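Local coordinates for Cwp19 (Clostridioides difficile, PDB 5OQ3), which is a cell-wall-associated protein whose TIM-barrel domain, the part in this structure, is a glycoside hydrolase, and which may also act as an N-acetylmuramoyl-L-alanine amidase, at residues 247-258 with 265-276. Sequence-based numbering, arbitrary orientation. Where two conformers were deposited one is given.
Sequences AGIWRNKSSDPT and NESYVGTYADTR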
loop_
_atom_site.group_PDB
_atom_site.type_symbol
_atom_site.label_atom_id
_atom_site.label_comp_id
_atom_site.label_asym_id
_atom_site.label_seq_id
_atom_site.Cartn_x
_atom_site.Cartn_y
_atom_site.Cartn_z
ATOM N N ALA A 247 3.856 -0.199 7.946
ATOM C CA ALA A 247 3.319 -0.632 9.229
ATOM C C ALA A 247 3.434 0.525 10.267
ATOM O O ALA A 247 4.252 1.450 10.143
ATOM C CB ALA A 247 4.072 -1.848 9.711
ATOM N N GLY A 248 2.608 0.431 11.294
ATOM C CA GLY A 248 2.395 1.536 12.207
ATOM C C GLY A 248 3.472 1.822 13.250
ATOM O O GLY A 248 3.456 2.901 13.866
ATOM N N ILE A 249 4.376 0.868 13.465
ATOM C CA ILE A 249 5.518 1.060 14.344
ATOM C C ILE A 249 6.802 1.001 13.478
ATOM O O ILE A 249 7.040 0.037 12.736
ATOM C CB ILE A 249 5.570 0.015 15.477
ATOM C CG1 ILE A 249 4.399 0.238 16.444
ATOM C CG2 ILE A 249 6.907 0.075 16.219
ATOM C CD1 ILE A 249 4.182 -0.903 17.403
ATOM N N TRP A 250 7.617 2.044 13.609
ATOM C CA TRP A 250 8.919 2.157 12.963
ATOM C C TRP A 250 9.999 1.474 13.827
ATOM O O TRP A 250 10.536 0.423 13.427
ATOM C CB TRP A 250 9.222 3.627 12.707
ATOM C CG TRP A 250 10.610 3.886 12.252
ATOM C CD1 TRP A 250 11.148 3.603 11.012
ATOM C CD2 TRP A 250 11.668 4.479 13.021
ATOM N NE1 TRP A 250 12.471 3.998 10.978
ATOM C CE2 TRP A 250 12.824 4.500 12.203
ATOM C CE3 TRP A 250 11.774 4.914 14.343
ATOM C CZ2 TRP A 250 14.054 4.981 12.654
ATOM C CZ3 TRP A 250 13.005 5.450 14.763
ATOM C CH2 TRP A 250 14.104 5.453 13.936
ATOM N N ARG A 251 10.197 2.003 15.041
ATOM C CA ARG A 251 11.039 1.344 16.055
ATOM C C ARG A 251 10.389 1.633 17.411
ATOM O O ARG A 251 9.917 2.744 17.650
ATOM C CB ARG A 251 12.484 1.869 16.117
ATOM C CG ARG A 251 13.249 1.697 14.844
ATOM C CD ARG A 251 14.705 2.071 14.993
ATOM N NE ARG A 251 15.468 1.011 15.616
ATOM C CZ ARG A 251 16.785 1.041 15.791
ATOM N NH1 ARG A 251 17.392 -0.017 16.280
ATOM N NH2 ARG A 251 17.481 2.131 15.510
ATOM N N ASN A 252 10.423 0.644 18.306
ATOM C CA ASN A 252 10.048 0.859 19.671
ATOM C C ASN A 252 11.145 1.649 20.432
ATOM O O ASN A 252 12.344 1.560 20.120
ATOM C CB ASN A 252 9.805 -0.477 20.361
ATOM C CG ASN A 252 8.743 -1.318 19.686
ATOM O OD1 ASN A 252 7.659 -0.825 19.371
ATOM N ND2 ASN A 252 9.027 -2.617 19.507
ATOM N N LYS A 253 10.717 2.396 21.451
ATOM C CA LYS A 253 11.633 3.157 22.299
ATOM C C LYS A 253 12.687 2.262 22.947
ATOM O O LYS A 253 13.839 2.672 23.143
ATOM C CB LYS A 253 10.847 3.959 23.346
ATOM C CG LYS A 253 11.671 4.975 24.116
ATOM C CD LYS A 253 10.778 5.968 24.859
ATOM C CE LYS A 253 10.209 7.027 23.925
ATOM N NZ LYS A 253 9.408 8.027 24.675
ATOM N N SER A 254 12.303 1.025 23.246
ATOM C CA SER A 254 13.238 0.045 23.789
ATOM C C SER A 254 14.408 -0.308 22.838
ATOM O O SER A 254 15.436 -0.802 23.306
ATOM C CB SER A 254 12.482 -1.222 24.187
ATOM O OG SER A 254 11.775 -1.783 23.085
ATOM N N SER A 255 14.251 -0.076 21.531
ATOM C CA SER A 255 15.351 -0.270 20.546
ATOM C C SER A 255 16.039 1.043 20.152
ATOM O O SER A 255 17.170 1.024 19.691
ATOM C CB SER A 255 14.819 -0.885 19.250
ATOM O OG SER A 255 14.135 -2.080 19.505
ATOM N N ASP A 256 15.339 2.157 20.287
ATOM C CA ASP A 256 15.849 3.452 19.871
ATOM C C ASP A 256 15.141 4.507 20.732
ATOM O O ASP A 256 13.946 4.589 20.701
ATOM C CB ASP A 256 15.503 3.659 18.399
ATOM C CG ASP A 256 16.011 4.949 17.843
ATOM O OD1 ASP A 256 16.084 5.933 18.591
ATOM O OD2 ASP A 256 16.353 4.980 16.636
ATOM N N PRO A 257 15.889 5.329 21.483
ATOM C CA PRO A 257 15.208 6.244 22.415
ATOM C C PRO A 257 14.280 7.279 21.771
ATOM O O PRO A 257 13.421 7.834 22.473
ATOM C CB PRO A 257 16.372 6.902 23.202
ATOM C CG PRO A 257 17.584 6.683 22.367
ATOM C CD PRO A 257 17.359 5.402 21.587
ATOM N N THR A 258 14.401 7.485 20.456
ATOM C CA THR A 258 13.550 8.399 19.703
ATOM C C THR A 258 12.387 7.670 19.045
ATOM O O THR A 258 11.641 8.269 18.283
ATOM C CB THR A 258 14.378 9.115 18.621
ATOM O OG1 THR A 258 14.775 8.143 17.638
ATOM C CG2 THR A 258 15.606 9.758 19.247
ATOM N N ASN A 265 6.030 -5.587 16.715
ATOM C CA ASN A 265 6.798 -5.626 15.476
ATOM C C ASN A 265 7.142 -4.249 14.936
ATOM O O ASN A 265 6.310 -3.361 14.876
ATOM C CB ASN A 265 6.108 -6.502 14.418
ATOM C CG ASN A 265 6.257 -7.997 14.703
ATOM O OD1 ASN A 265 6.970 -8.404 15.619
ATOM N ND2 ASN A 265 5.596 -8.814 13.908
ATOM N N GLU A 266 8.405 -4.117 14.551
ATOM C CA GLU A 266 8.982 -2.891 14.064
ATOM C C GLU A 266 9.292 -2.987 12.585
ATOM O O GLU A 266 9.951 -3.913 12.148
ATOM C CB GLU A 266 10.295 -2.680 14.814
ATOM C CG GLU A 266 10.141 -2.493 16.308
ATOM C CD GLU A 266 11.458 -2.626 17.058
ATOM O OE1 GLU A 266 12.016 -3.733 17.066
ATOM O OE2 GLU A 266 11.912 -1.648 17.640
ATOM N N SER A 267 8.845 -1.989 11.824
ATOM C CA SER A 267 9.103 -1.988 10.375
ATOM C C SER A 267 10.577 -1.859 10.011
ATOM O O SER A 267 11.018 -2.454 9.010
ATOM C CB SER A 267 8.301 -0.916 9.655
ATOM O OG SER A 267 8.859 0.383 9.796
ATOM N N TYR A 268 11.355 -1.189 10.863
ATOM C CA TYR A 268 12.778 -0.965 10.626
ATOM C C TYR A 268 13.562 -2.291 10.531
ATOM O O TYR A 268 14.506 -2.372 9.764
ATOM C CB TYR A 268 13.294 -0.093 11.766
ATOM C CG TYR A 268 14.732 0.287 11.744
ATOM C CD1 TYR A 268 15.141 1.449 11.097
ATOM C CD2 TYR A 268 15.679 -0.441 12.436
ATOM C CE1 TYR A 268 16.457 1.861 11.138
ATOM C CE2 TYR A 268 16.991 -0.053 12.430
ATOM C CZ TYR A 268 17.379 1.100 11.790
ATOM O OH TYR A 268 18.695 1.491 11.845
ATOM N N VAL A 269 13.167 -3.237 11.392
ATOM C CA VAL A 269 13.883 -4.469 11.739
ATOM C C VAL A 269 13.290 -5.644 10.967
ATOM O O VAL A 269 14.011 -6.513 10.453
ATOM C CB VAL A 269 13.693 -4.763 13.274
ATOM C CG1 VAL A 269 14.389 -6.044 13.730
ATOM C CG2 VAL A 269 14.185 -3.590 14.105
ATOM N N GLY A 270 11.967 -5.687 10.919
ATOM C CA GLY A 270 11.255 -6.862 10.443
ATOM C C GLY A 270 11.061 -6.943 8.943
ATOM O O GLY A 270 10.919 -8.027 8.416
ATOM N N THR A 271 11.031 -5.794 8.259
ATOM C CA THR A 271 10.890 -5.731 6.782
ATOM C C THR A 271 11.821 -4.724 6.106
ATOM O O THR A 271 11.791 -4.572 4.897
ATOM C CB THR A 271 9.419 -5.513 6.324
ATOM O OG1 THR A 271 9.026 -4.151 6.402
ATOM C CG2 THR A 271 8.450 -6.267 7.174
ATOM N N TYR A 272 12.678 -4.078 6.883
ATOM C CA TYR A 272 13.695 -3.110 6.397
ATOM C C TYR A 272 13.078 -1.887 5.777
ATOM O O TYR A 272 13.591 -1.371 4.789
ATOM C CB TYR A 272 14.815 -3.781 5.524
ATOM C CG TYR A 272 15.447 -4.932 6.277
ATOM C CD1 TYR A 272 16.375 -4.715 7.305
ATOM C CD2 TYR A 272 15.093 -6.250 6.004
ATOM C CE1 TYR A 272 16.913 -5.785 8.021
ATOM C CE2 TYR A 272 15.638 -7.313 6.736
ATOM C CZ TYR A 272 16.559 -7.090 7.711
ATOM O OH TYR A 272 17.024 -8.176 8.424
ATOM N N ALA A 273 11.998 -1.415 6.378
ATOM C CA ALA A 273 11.258 -0.254 5.966
ATOM C C ALA A 273 11.567 0.864 6.948
ATOM O O ALA A 273 10.997 0.949 8.015
ATOM C CB ALA A 273 9.775 -0.568 5.917
ATOM N N ASP A 274 12.492 1.704 6.579
ATOM C CA ASP A 274 13.055 2.760 7.410
ATOM C C ASP A 274 12.277 4.047 7.132
ATOM O O ASP A 274 12.756 4.967 6.464
ATOM C CB ASP A 274 14.538 2.927 7.174
ATOM C CG ASP A 274 15.194 3.855 8.177
ATOM O OD1 ASP A 274 14.480 4.501 8.996
ATOM O OD2 ASP A 274 16.445 3.928 8.125
ATOM N N THR A 275 11.069 4.103 7.653
ATOM C CA THR A 275 10.146 5.199 7.300
ATOM C C THR A 275 10.741 6.541 7.678
ATOM O O THR A 275 10.545 7.505 6.957
ATOM C CB THR A 275 8.824 4.991 8.016
ATOM O OG1 THR A 275 8.451 3.628 7.846
ATOM C CG2 THR A 275 7.773 5.934 7.468
ATOM N N ARG A 276 11.459 6.607 8.791
ATOM C CA ARG A 276 12.085 7.880 9.160
ATOM C C ARG A 276 13.025 8.364 8.086
ATOM O O ARG A 276 13.051 9.558 7.794
ATOM C CB ARG A 276 12.779 7.753 10.512
ATOM C CG ARG A 276 13.575 9.000 10.841
ATOM C CD ARG A 276 14.201 8.952 12.227
ATOM N NE ARG A 276 13.172 9.058 13.240
ATOM C CZ ARG A 276 13.387 8.917 14.541
ATOM N NH1 ARG A 276 14.607 8.659 14.998
ATOM N NH2 ARG A 276 12.403 9.061 15.403
HETATM O O HOH W 1 6.954 2.443 9.900
HETATM O O HOH W 2 5.382 -2.243 12.686
HETATM O O HOH W 3 11.488 -4.142 20.207
#
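The indole of Trp-250 lies between Arg-276 on one face, its CB packed on the indole and its guanidinium over it, tilted rather than parallel, and Tyr-268 CB together with Arg-251 CG on the opposite face. It belongs to the long loop after the fifth strand, 241-244, of a TIM barrel, folded back against the short helices 267-270 and 275-280. At the ring edge Trp-250 NE1 donates to Asp-274 OD1 (2.9 Å), the oxygen close to the ring plane. Tryptophan suits the place, having two broad faces for its neighbours and one edge N-H for the aspartate; with CG anti to the backbone N (chi1 171°) its ring reaches residues 274-276 although the CB starts away from them.

Tyr-268 turns an edge toward the face of Trp-250 in an offset edge-to-face pair, planes at 75°. Its own face carries the guanidinium of Arg-251, stacked almost parallel at 12°; Arg-251 CD adds a CH-pi contact 3.8 Å from the Tyr-268 ring centroid. A bend at chi3 lays the arginine flat there, and NH2 also pairs with Asp-256 OD2 in a salt bridge whose hydrogen bond is weak.

Glu-266, at the N-cap position of helix 267-270, sends an extended chain back to the loop. Glu-266 OE2 accepts from Asn-252 N at 2.8 Å, while its carboxylate stacks on the Asn-252 amide, whose OD1 bonds Thr-262. Backbone bonds from Ser-267 N to Ile-249 O and Tyr-268 N to Trp-250 O tie the loop to the first turn of helix 267-270. Arg-276, also salt-bridged to Glu-312, grips Thr-258 end-on: NH2 meets the carbonyl O from above its plane, and NH1 reaches OG1 at 2.7 Å, nearly straight.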